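Local coordinates for protein cGAS/DncV-like nucleotidyltransferase in E. coli homolog (Elizabethkingia meningoseptica ATCC 13253 = NBRC 12535, PDB 6E0N) that synthesises cyclic nucleotide second messengers in CBASS antiphage defence, probably by joining two nucleoside triphosphates into a cyclic dinucleotide with the help of magnesium, at residues S12-T17 with M192-K197; L143-T148 with E166-P171; N183-L188 with N229-G234. All coordinates share one frame; numbering follows the deposited sequence.

Contact 1. Residues S12-T17 with M192-K197. With GTP (guanosine-5'-triphosphate), chain D; GTP (guanosine-5'-triphosphate), chain C.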
# COMPACT_ATOMS: atom_id res chain seq x y z
N SER A 12 -3.75 13.90 9.65
CA SER A 12 -2.56 13.68 8.83
C SER A 12 -1.48 12.89 9.56
O SER A 12 -0.45 12.59 8.95
CB SER A 12 -1.97 15.02 8.38
OG SER A 12 -1.27 15.64 9.44
N ARG A 13 -1.68 12.55 10.83
CA ARG A 13 -0.64 11.88 11.58
C ARG A 13 -0.77 10.37 11.45
O ARG A 13 -1.89 9.84 11.42
CB ARG A 13 -0.74 12.25 13.06
CG ARG A 13 -0.50 13.72 13.35
CD ARG A 13 -0.75 14.03 14.83
NE ARG A 13 -0.70 15.47 15.09
CZ ARG A 13 0.41 16.14 15.40
NH1 ARG A 13 1.57 15.49 15.50
NH2 ARG A 13 0.36 17.44 15.62
N PRO A 14 0.35 9.65 11.39
CA PRO A 14 0.27 8.18 11.39
C PRO A 14 -0.33 7.70 12.70
O PRO A 14 -0.08 8.27 13.77
CB PRO A 14 1.73 7.73 11.25
CG PRO A 14 2.50 8.95 10.84
CD PRO A 14 1.74 10.14 11.38
N VAL A 15 -1.12 6.63 12.62
CA VAL A 15 -1.75 6.05 13.80
C VAL A 15 -0.96 4.82 14.23
O VAL A 15 -0.38 4.79 15.32
CB VAL A 15 -3.24 5.74 13.55
CG1 VAL A 15 -3.88 5.17 14.79
CG2 VAL A 15 -3.97 7.01 13.11
N SER A 16 -0.91 3.81 13.37
CA SER A 16 -0.12 2.61 13.63
C SER A 16 1.22 2.74 12.91
O SER A 16 1.27 3.20 11.76
CB SER A 16 -0.83 1.36 13.11
OG SER A 16 -2.13 1.23 13.67
N THR A 17 2.29 2.32 13.57
CA THR A 17 3.61 2.33 12.95
C THR A 17 4.42 1.12 13.40
O THR A 17 4.02 0.37 14.30
CB THR A 17 4.41 3.60 13.29
OG1 THR A 17 4.80 3.56 14.67
CG2 THR A 17 3.58 4.86 13.03
N MET A 192 -1.15 14.34 3.19
CA MET A 192 -2.37 14.45 2.40
C MET A 192 -2.93 13.07 2.06
O MET A 192 -4.15 12.88 2.04
CB MET A 192 -2.08 15.24 1.12
CG MET A 192 -1.82 16.72 1.37
SD MET A 192 -3.23 17.58 2.11
CE MET A 192 -2.44 18.41 3.49
N VAL A 193 -2.05 12.11 1.77
CA VAL A 193 -2.51 10.73 1.57
C VAL A 193 -3.27 10.25 2.80
O VAL A 193 -4.36 9.66 2.69
CB VAL A 193 -1.32 9.81 1.25
CG1 VAL A 193 -1.74 8.35 1.37
CG2 VAL A 193 -0.78 10.10 -0.14
N ARG A 194 -2.71 10.49 3.98
CA ARG A 194 -3.36 10.02 5.21
C ARG A 194 -4.71 10.69 5.40
O ARG A 194 -5.69 10.02 5.77
CB ARG A 194 -2.45 10.26 6.41
CG ARG A 194 -1.18 9.42 6.39
CD ARG A 194 -0.33 9.65 7.65
NE ARG A 194 1.07 9.31 7.40
CZ ARG A 194 2.08 10.17 7.48
NH1 ARG A 194 1.87 11.43 7.84
NH2 ARG A 194 3.31 9.77 7.22
N ILE A 195 -4.80 11.99 5.13
CA ILE A 195 -6.09 12.68 5.23
C ILE A 195 -7.11 12.04 4.30
O ILE A 195 -8.26 11.78 4.69
CB ILE A 195 -5.93 14.18 4.93
CG1 ILE A 195 -5.18 14.87 6.07
CG2 ILE A 195 -7.29 14.81 4.69
CD1 ILE A 195 -4.70 16.26 5.73
N LEU A 196 -6.72 11.79 3.05
CA LEU A 196 -7.66 11.22 2.09
C LEU A 196 -8.04 9.78 2.45
O LEU A 196 -9.16 9.36 2.15
CB LEU A 196 -7.10 11.32 0.68
CG LEU A 196 -7.04 12.74 0.12
CD1 LEU A 196 -6.31 12.76 -1.22
CD2 LEU A 196 -8.43 13.33 -0.03
N LYS A 197 -7.13 9.03 3.07
CA LYS A 197 -7.49 7.70 3.56
C LYS A 197 -8.51 7.78 4.69
O LYS A 197 -9.43 6.96 4.75
CB LYS A 197 -6.24 6.94 4.01
CG LYS A 197 -5.36 6.48 2.85
CD LYS A 197 -4.11 5.75 3.33
CE LYS A 197 -4.45 4.41 3.98
NZ LYS A 197 -3.22 3.60 4.24
PG GTP D . 5.50 12.31 8.90
O1G GTP D . 4.16 12.99 8.79
O2G GTP D . 5.86 11.71 7.56
O3G GTP D . 6.55 13.30 9.36
O3B GTP D . 5.34 11.10 9.96
PB GTP D . 6.44 10.56 11.00
O1B GTP D . 5.82 9.48 11.86
O2B GTP D . 6.97 11.69 11.85
O3A GTP D . 7.59 9.90 10.09
PA GTP D . 9.07 10.50 9.99
O1A GTP D . 9.08 11.99 10.24
O2A GTP D . 9.63 10.20 8.61
O5' GTP D . 9.97 9.73 11.06
C5' GTP D . 10.39 8.41 10.83
C4' GTP D . 11.31 8.02 11.97
O4' GTP D . 12.65 8.45 11.68
C3' GTP D . 10.94 8.67 13.31
O3' GTP D . 11.18 7.75 14.34
C2' GTP D . 11.90 9.87 13.46
O2' GTP D . 12.21 10.13 14.78
C1' GTP D . 13.13 9.38 12.67
N9 GTP D . 13.96 10.41 12.06
C8 GTP D . 13.78 11.75 12.15
N7 GTP D . 14.78 12.36 11.48
C5 GTP D . 15.61 11.41 10.99
C6 GTP D . 16.78 11.48 10.24
O6 GTP D . 17.24 12.57 9.90
N1 GTP D . 17.43 10.32 9.87
C2 GTP D . 16.91 9.10 10.26
N2 GTP D . 17.54 7.98 9.90
N3 GTP D . 15.75 9.03 11.00
C4 GTP D . 15.11 10.17 11.36
PG GTP C . -4.00 -0.19 3.96
O1G GTP C . -4.12 0.73 5.15
O2G GTP C . -5.35 -0.30 3.29
O3G GTP C . -3.54 -1.56 4.41
O3B GTP C . -2.97 0.47 2.92
PB GTP C . -1.72 -0.31 2.28
O1B GTP C . -1.15 -1.32 3.26
O2B GTP C . -0.70 0.72 1.88
O3A GTP C . -2.25 -1.04 0.95
PA GTP C . -2.60 -2.61 0.90
O1A GTP C . -2.70 -3.22 2.28
O2A GTP C . -3.88 -2.82 0.11
O5' GTP C . -1.37 -3.26 0.09
C5' GTP C . -0.08 -3.21 0.64
C4' GTP C . 0.91 -2.86 -0.45
O4' GTP C . 0.72 -3.77 -1.55
C3' GTP C . 0.86 -1.44 -1.03
O3' GTP C . 1.70 -0.55 -0.38
C2' GTP C . 1.38 -1.69 -2.47
O2' GTP C . 2.78 -1.56 -2.46
C1' GTP C . 0.94 -3.12 -2.79
N9 GTP C . -0.30 -3.03 -3.58
C8 GTP C . -1.58 -3.16 -3.12
N7 GTP C . -2.43 -2.99 -4.16
C5 GTP C . -1.71 -2.76 -5.28
C6 GTP C . -2.06 -2.52 -6.60
O6 GTP C . -3.24 -2.50 -6.93
N1 GTP C . -1.07 -2.31 -7.54
C2 GTP C . 0.26 -2.34 -7.16
N2 GTP C . 1.21 -2.13 -8.06
N3 GTP C . 0.60 -2.57 -5.85
C4 GTP C . -0.36 -2.78 -4.92
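NH1 of R194 is held by two acceptors at once, the backbone oxygen of S12 and a gamma-phosphate oxygen of the GTP of chain D. Its bond to S12 O is 2.8 Å long and meets the carbonyl almost end-on, with a C=O...N angle of 169°, and the oxygen lies close to the guanidinium plane. The second bond, from R194 NH1 to O1G of that GTP, measures 2.9 Å, while R194 NH2 reaches O2G of the same phosphate at 3.2 Å and also bonds to N53 O. With acceptors round its edge, the guanidinium can hardly rotate. P14 packs on one face: its CG sits over the centre, 3.6 Å from R194 CZ, and P14 CG also lies 3.5 Å from O1B of the GTP. The side chain of R194 leaves its helix with CG beside the backbone N (chi1 -66°) and runs extended to NE. Behind it the contact turns apolar, S12 CB resting on I195 CG1 at 4.0 Å. S12 OG bonds to I9 O. Nearly one helical turn on, K197 NZ bonds to O1G of the GTP of chain C at 3.1 Å, as well as to T54 O and S216 OG; K197 and S216 belong to the GTP-binding site. One helix thus reaches two different GTP molecules. Loop 12-17, between helices 5-11 and 21-38, docks on helix 188-205, which packs through V193 and L196 on helix 216-224 and through M192 and I195 on helix 236-252.

Contact 2. Residues L143-T148 with E166-P171; sequences LKRFST and EIISFP. With APC (diphosphomethylphosphonic acid adenosyl ester), chain B.
L143 lays its CD1 branch against two side chains of the neighbouring segment, touching F170 CZ at 3.7 Å and I168 CG2 at 3.9 Å. The methyl reaches both with L143 CG anti to the backbone N (chi1 175°). The L143 CD2 branch comes to 4.1 Å from I168 CD1, and the L143 and I168 side chains meet at about a right angle, so that I168 lies across the leucine. F170 shares the CD1 methyl with I168, and R145 CB approaches the edge of the F170 ring near the ring plane, 4.3 Å from F170 CZ; F264 meets the same ring at a modest tilt. Farther out, R145 extends past I168, and R145 NH2 remains 4.5 Å from E166 OE1. The strands do not pair with each other. Strand 152-160 lies between them, antiparallel to both, in the mixed sheet of the nucleotidyltransferase fold, bonded through G156 and A154 to L143 and R145, and through F159 and I157 to I167 and S169. The axes of 143-147 and 166-169 cross at 78°, 8.6 Å apart, a sign of how strongly the sheet curls here. While I168 packs on the other strand, I167 and S169 turn to the adenine of the ATP analogue APC, with S169 CB 3.5 Å from its N1, and F170 takes the N-cap position of helix 171-184. The contact is therefore held by apolar packing, with charge restricted to its margin: E166 may ease the crowding of R145 by R270, but as a distant attraction at most, too long for a salt bridge.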
# COMPACT_ATOMS: atom_id res chain seq x y z
N LEU A 143 10.48 -10.80 -9.70
CA LEU A 143 9.88 -10.43 -10.97
C LEU A 143 10.79 -9.43 -11.66
O LEU A 143 11.25 -8.47 -11.04
CB LEU A 143 8.51 -9.79 -10.73
CG LEU A 143 7.67 -9.20 -11.86
CD1 LEU A 143 8.21 -7.84 -12.29
CD2 LEU A 143 7.60 -10.14 -13.05
N LYS A 144 11.04 -9.65 -12.95
CA LYS A 144 11.75 -8.70 -13.79
C LYS A 144 10.88 -8.36 -14.98
O LYS A 144 10.34 -9.26 -15.64
CB LYS A 144 13.10 -9.27 -14.24
CG LYS A 144 13.97 -9.65 -13.05
CD LYS A 144 15.45 -9.61 -13.37
CE LYS A 144 16.26 -9.55 -12.08
NZ LYS A 144 17.43 -10.46 -12.11
N ARG A 145 10.73 -7.06 -15.25
CA ARG A 145 9.86 -6.61 -16.33
C ARG A 145 10.41 -5.31 -16.90
O ARG A 145 10.89 -4.45 -16.15
CB ARG A 145 8.44 -6.37 -15.80
CG ARG A 145 7.40 -6.21 -16.89
CD ARG A 145 6.03 -5.98 -16.28
NE ARG A 145 4.96 -6.42 -17.18
CZ ARG A 145 4.46 -7.65 -17.17
NH1 ARG A 145 3.49 -7.97 -18.02
NH2 ARG A 145 4.91 -8.56 -16.31
N PHE A 146 10.32 -5.17 -18.21
CA PHE A 146 10.85 -3.98 -18.86
C PHE A 146 9.87 -2.82 -18.71
O PHE A 146 8.66 -2.98 -18.93
CB PHE A 146 11.11 -4.24 -20.35
CG PHE A 146 11.84 -3.12 -21.03
CD1 PHE A 146 13.21 -2.97 -20.85
CD2 PHE A 146 11.16 -2.23 -21.84
CE1 PHE A 146 13.88 -1.94 -21.47
CE2 PHE A 146 11.84 -1.19 -22.46
CZ PHE A 146 13.20 -1.05 -22.28
N SER A 147 10.40 -1.66 -18.34
CA SER A 147 9.62 -0.43 -18.25
C SER A 147 9.93 0.43 -19.47
O SER A 147 11.08 0.86 -19.65
CB SER A 147 9.98 0.33 -16.98
OG SER A 147 9.52 1.67 -17.05
N THR A 148 8.91 0.69 -20.29
CA THR A 148 9.10 1.61 -21.41
C THR A 148 9.20 3.05 -20.93
O THR A 148 9.90 3.86 -21.55
CB THR A 148 7.97 1.45 -22.43
OG1 THR A 148 6.70 1.57 -21.78
CG2 THR A 148 8.06 0.09 -23.11
N GLU A 166 -2.17 -12.98 -12.10
CA GLU A 166 -0.77 -12.67 -11.84
C GLU A 166 -0.71 -11.27 -11.24
O GLU A 166 -1.11 -10.29 -11.88
CB GLU A 166 0.04 -12.72 -13.14
CG GLU A 166 1.54 -12.53 -12.93
CD GLU A 166 2.32 -12.63 -14.23
OE1 GLU A 166 2.09 -11.80 -15.13
OE2 GLU A 166 3.16 -13.54 -14.34
N ILE A 167 -0.24 -11.18 -10.00
CA ILE A 167 -0.13 -9.92 -9.28
C ILE A 167 1.33 -9.50 -9.29
O ILE A 167 2.21 -10.26 -8.86
CB ILE A 167 -0.65 -10.05 -7.84
CG1 ILE A 167 -2.01 -10.73 -7.80
CG2 ILE A 167 -0.70 -8.68 -7.17
CD1 ILE A 167 -3.08 -10.01 -8.56
N ILE A 168 1.60 -8.29 -9.79
CA ILE A 168 2.95 -7.76 -9.93
C ILE A 168 3.04 -6.46 -9.15
O ILE A 168 2.12 -5.63 -9.20
CB ILE A 168 3.33 -7.57 -11.42
CG1 ILE A 168 3.54 -8.95 -12.07
CG2 ILE A 168 4.54 -6.68 -11.55
CD1 ILE A 168 3.77 -8.91 -13.55
N SER A 169 4.15 -6.28 -8.44
CA SER A 169 4.32 -5.13 -7.55
C SER A 169 5.78 -4.71 -7.56
O SER A 169 6.67 -5.54 -7.77
CB SER A 169 3.88 -5.50 -6.12
OG SER A 169 4.03 -4.41 -5.23
N PHE A 170 6.01 -3.42 -7.35
CA PHE A 170 7.35 -2.84 -7.27
C PHE A 170 7.45 -2.06 -5.97
O PHE A 170 7.55 -0.83 -5.96
CB PHE A 170 7.63 -1.97 -8.50
CG PHE A 170 7.64 -2.74 -9.78
CD1 PHE A 170 8.79 -3.39 -10.21
CD2 PHE A 170 6.49 -2.85 -10.54
CE1 PHE A 170 8.79 -4.13 -11.38
CE2 PHE A 170 6.48 -3.59 -11.71
CZ PHE A 170 7.63 -4.22 -12.13
N PRO A 171 7.44 -2.77 -4.84
CA PRO A 171 7.35 -2.07 -3.54
C PRO A 171 8.56 -1.21 -3.21
O PRO A 171 8.40 -0.19 -2.54
CB PRO A 171 7.17 -3.22 -2.53
CG PRO A 171 7.74 -4.45 -3.23
CD PRO A 171 7.40 -4.24 -4.70
PG APC B . -10.11 -12.29 -0.08
O1G APC B . -10.36 -11.36 1.08
O2G APC B . -9.71 -13.66 0.42
O3G APC B . -11.38 -12.41 -0.90
PB APC B . -7.64 -10.94 -0.38
O1B APC B . -7.86 -10.51 1.02
O2B APC B . -6.35 -11.65 -0.59
O3B APC B . -8.92 -11.69 -1.03
PA APC B . -6.64 -8.04 -0.23
O1A APC B . -7.18 -8.08 1.16
O2A APC B . -6.90 -6.65 -0.84
C3A APC B . -7.52 -9.37 -1.23
O5' APC B . -5.03 -8.33 -0.37
C5' APC B . -4.49 -9.17 0.59
C4' APC B . -3.02 -8.72 0.81
O4' APC B . -2.34 -9.00 -0.26
C3' APC B . -2.99 -7.19 0.99
O3' APC B . -2.89 -6.89 2.31
C2' APC B . -1.73 -6.75 0.22
O2' APC B . -0.59 -6.60 1.19
C1' APC B . -1.46 -7.70 -0.63
N9 APC B . -1.84 -7.25 -1.96
C8 APC B . -3.03 -7.08 -2.58
N7 APC B . -2.80 -6.64 -3.82
C5 APC B . -1.47 -6.55 -3.98
C6 APC B . -0.68 -6.16 -5.05
N6 APC B . -0.96 -5.71 -6.39
N1 APC B . 0.64 -6.16 -4.94
C2 APC B . 1.22 -6.54 -3.78
N3 APC B . 0.45 -6.92 -2.74
C4 APC B . -0.89 -6.92 -2.84

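Contact 3. Residues N183-L188 with N229-G234; sequences NQTYRL and NQFISG. With GTP (guanosine-5'-triphosphate), chain D.
F231 packs tightly against T185 and L188, which meet it from the same side of its ring plane, whereas Y186 and S233 meet along the exposed margin. T185 CG2 touches F231 CD1 at 3.7 Å, and L188 CB lies 3.8 Å from F231 CD2, so the two end residues of the type I' turn (T185 to L188) meet the ring side by side. That turn is closed by L188 N to T185 O at 2.9 Å, and T185 OG1 bonds to K181 O and Y189 N while its methyl branch serves the phenylalanine. L188 CD1 also presses on I232 O at 3.2 Å, a close fit. On the open side S233 CB stands over the face of the Y186 ring, 3.6 Å from the ring centroid and 9° off its normal, a CH-pi contact. F231 O approaches the same ring at its edge, in plane, 3.7 Å from Y186 CE2. R187, the turn's other central residue, takes its side chain to the GTP of chain D, with R187 NE bonded to O3G at 2.8 Å and NH1 turned to N183 OD1. The two segments thus hold each other by apolar carbon contacts and one CH-pi contact, while the directional polar bonds of the turn go to its own backbone, its helix neighbours and the nucleotide.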
# COMPACT_ATOMS: atom_id res chain seq x y z
N ASN A 183 9.65 14.17 1.24
CA ASN A 183 10.79 14.97 1.67
C ASN A 183 10.89 16.28 0.90
O ASN A 183 11.48 17.24 1.42
CB ASN A 183 12.09 14.17 1.50
CG ASN A 183 12.20 13.03 2.49
OD1 ASN A 183 11.48 12.97 3.48
ND2 ASN A 183 13.13 12.12 2.24
N GLN A 184 10.31 16.36 -0.29
CA GLN A 184 10.36 17.57 -1.10
C GLN A 184 9.15 18.47 -0.91
O GLN A 184 9.16 19.60 -1.42
CB GLN A 184 10.44 17.22 -2.59
CG GLN A 184 11.74 16.60 -3.03
CD GLN A 184 11.66 16.01 -4.43
OE1 GLN A 184 10.58 15.65 -4.89
NE2 GLN A 184 12.79 15.91 -5.10
N THR A 185 8.12 18.02 -0.21
CA THR A 185 6.86 18.75 -0.11
C THR A 185 6.54 19.14 1.32
O THR A 185 5.37 19.17 1.72
CB THR A 185 5.71 17.95 -0.72
OG1 THR A 185 5.65 16.63 -0.14
CG2 THR A 185 5.86 17.83 -2.23
N TYR A 186 7.56 19.44 2.12
CA TYR A 186 7.35 19.82 3.52
C TYR A 186 6.62 18.71 4.28
O TYR A 186 5.86 18.99 5.21
CB TYR A 186 6.61 21.15 3.63
CG TYR A 186 7.15 22.22 2.71
CD1 TYR A 186 8.36 22.85 2.98
CD2 TYR A 186 6.46 22.60 1.57
CE1 TYR A 186 8.86 23.83 2.15
CE2 TYR A 186 6.96 23.58 0.73
CZ TYR A 186 8.16 24.19 1.02
OH TYR A 186 8.65 25.17 0.19
N ARG A 187 6.85 17.46 3.87
CA ARG A 187 6.24 16.28 4.47
C ARG A 187 4.74 16.21 4.22
O ARG A 187 4.05 15.39 4.84
CB ARG A 187 6.57 16.18 5.97
CG ARG A 187 8.04 16.47 6.26
CD ARG A 187 8.55 15.77 7.52
NE ARG A 187 8.31 14.33 7.43
CZ ARG A 187 9.02 13.50 6.67
NH1 ARG A 187 10.03 13.95 5.94
NH2 ARG A 187 8.71 12.21 6.63
N LEU A 188 4.21 17.03 3.31
CA LEU A 188 2.77 17.08 3.09
C LEU A 188 2.26 16.01 2.14
O LEU A 188 1.06 15.72 2.15
CB LEU A 188 2.36 18.47 2.60
CG LEU A 188 2.55 19.58 3.64
CD1 LEU A 188 2.41 20.96 3.03
CD2 LEU A 188 1.54 19.39 4.78
N ASN A 229 4.74 21.86 -6.32
CA ASN A 229 4.45 23.26 -6.01
C ASN A 229 3.01 23.51 -5.57
O ASN A 229 2.66 24.66 -5.30
CB ASN A 229 4.84 24.20 -7.17
CG ASN A 229 3.97 24.01 -8.39
OD1 ASN A 229 2.97 23.29 -8.37
ND2 ASN A 229 4.34 24.69 -9.48
N GLN A 230 2.19 22.47 -5.48
CA GLN A 230 0.84 22.59 -4.94
C GLN A 230 0.79 22.37 -3.43
O GLN A 230 -0.25 22.62 -2.82
CB GLN A 230 -0.09 21.56 -5.59
CG GLN A 230 -0.25 21.69 -7.09
CD GLN A 230 -1.07 22.90 -7.50
OE1 GLN A 230 -2.03 23.27 -6.83
NE2 GLN A 230 -0.68 23.52 -8.60
N PHE A 231 1.88 21.90 -2.83
CA PHE A 231 1.93 21.62 -1.40
C PHE A 231 2.51 22.85 -0.70
O PHE A 231 3.66 23.23 -0.95
CB PHE A 231 2.76 20.37 -1.14
CG PHE A 231 2.19 19.13 -1.79
CD1 PHE A 231 2.41 18.85 -3.12
CD2 PHE A 231 1.40 18.25 -1.06
CE1 PHE A 231 1.88 17.72 -3.72
CE2 PHE A 231 0.86 17.11 -1.65
CZ PHE A 231 1.11 16.85 -2.98
N ILE A 232 1.70 23.46 0.16
CA ILE A 232 2.01 24.76 0.74
C ILE A 232 2.43 24.54 2.19
O ILE A 232 1.63 24.10 3.02
CB ILE A 232 0.79 25.69 0.68
CG1 ILE A 232 0.25 25.79 -0.74
CG2 ILE A 232 1.16 27.07 1.22
CD1 ILE A 232 -1.17 26.30 -0.79
N SER A 233 3.68 24.87 2.50
CA SER A 233 4.19 24.69 3.85
C SER A 233 3.28 25.39 4.86
O SER A 233 2.96 26.57 4.72
CB SER A 233 5.60 25.27 3.94
OG SER A 233 6.10 25.21 5.27
N GLY A 234 2.87 24.64 5.88
CA GLY A 234 2.12 25.21 6.97
C GLY A 234 0.67 25.51 6.69
O GLY A 234 0.01 26.14 7.53
PG GTP D . 5.50 12.31 8.90
O1G GTP D . 4.16 12.99 8.79
O2G GTP D . 5.86 11.71 7.56
O3G GTP D . 6.55 13.30 9.36
O3B GTP D . 5.34 11.10 9.96
PB GTP D . 6.44 10.56 11.00
O1B GTP D . 5.82 9.48 11.86
O2B GTP D . 6.97 11.69 11.85
O3A GTP D . 7.59 9.90 10.09
PA GTP D . 9.07 10.50 9.99
O1A GTP D . 9.08 11.99 10.24
O2A GTP D . 9.63 10.20 8.61
O5' GTP D . 9.97 9.73 11.06
C5' GTP D . 10.39 8.41 10.83
C4' GTP D . 11.31 8.02 11.97
O4' GTP D . 12.65 8.45 11.68
C3' GTP D . 10.94 8.67 13.31
O3' GTP D . 11.18 7.75 14.34
C2' GTP D . 11.90 9.87 13.46
O2' GTP D . 12.21 10.13 14.78
C1' GTP D . 13.13 9.38 12.67
N9 GTP D . 13.96 10.41 12.06
C8 GTP D . 13.78 11.75 12.15
N7 GTP D . 14.78 12.36 11.48
C5 GTP D . 15.61 11.41 10.99
C6 GTP D . 16.78 11.48 10.24
O6 GTP D . 17.24 12.57 9.90
N1 GTP D . 17.43 10.32 9.87
C2 GTP D . 16.91 9.10 10.26
N2 GTP D . 17.54 7.98 9.90
N3 GTP D . 15.75 9.03 11.00
C4 GTP D . 15.11 10.17 11.36

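Contact 1 is mostly buried, although R13 is exposed; contacts 2 and 3 are only partly buried. Contacts 1 and 3 lie on the same side of the chain's centre and touch through M192 CG and F231 CE2, 4.1 Å apart; both also reach the GTP of chain D, and both border helices 188-205 and 236-252. Contact 2 belongs to the sheet on the opposite side, its centre about 27 Å from that of contact 1, but strand 166-169 runs on into helix 171-184, which leads to contact 3. Only contact 1 is crossed by a hydrogen bond, whose donor also serves a phosphate; the other two rely on apolar and aromatic packing.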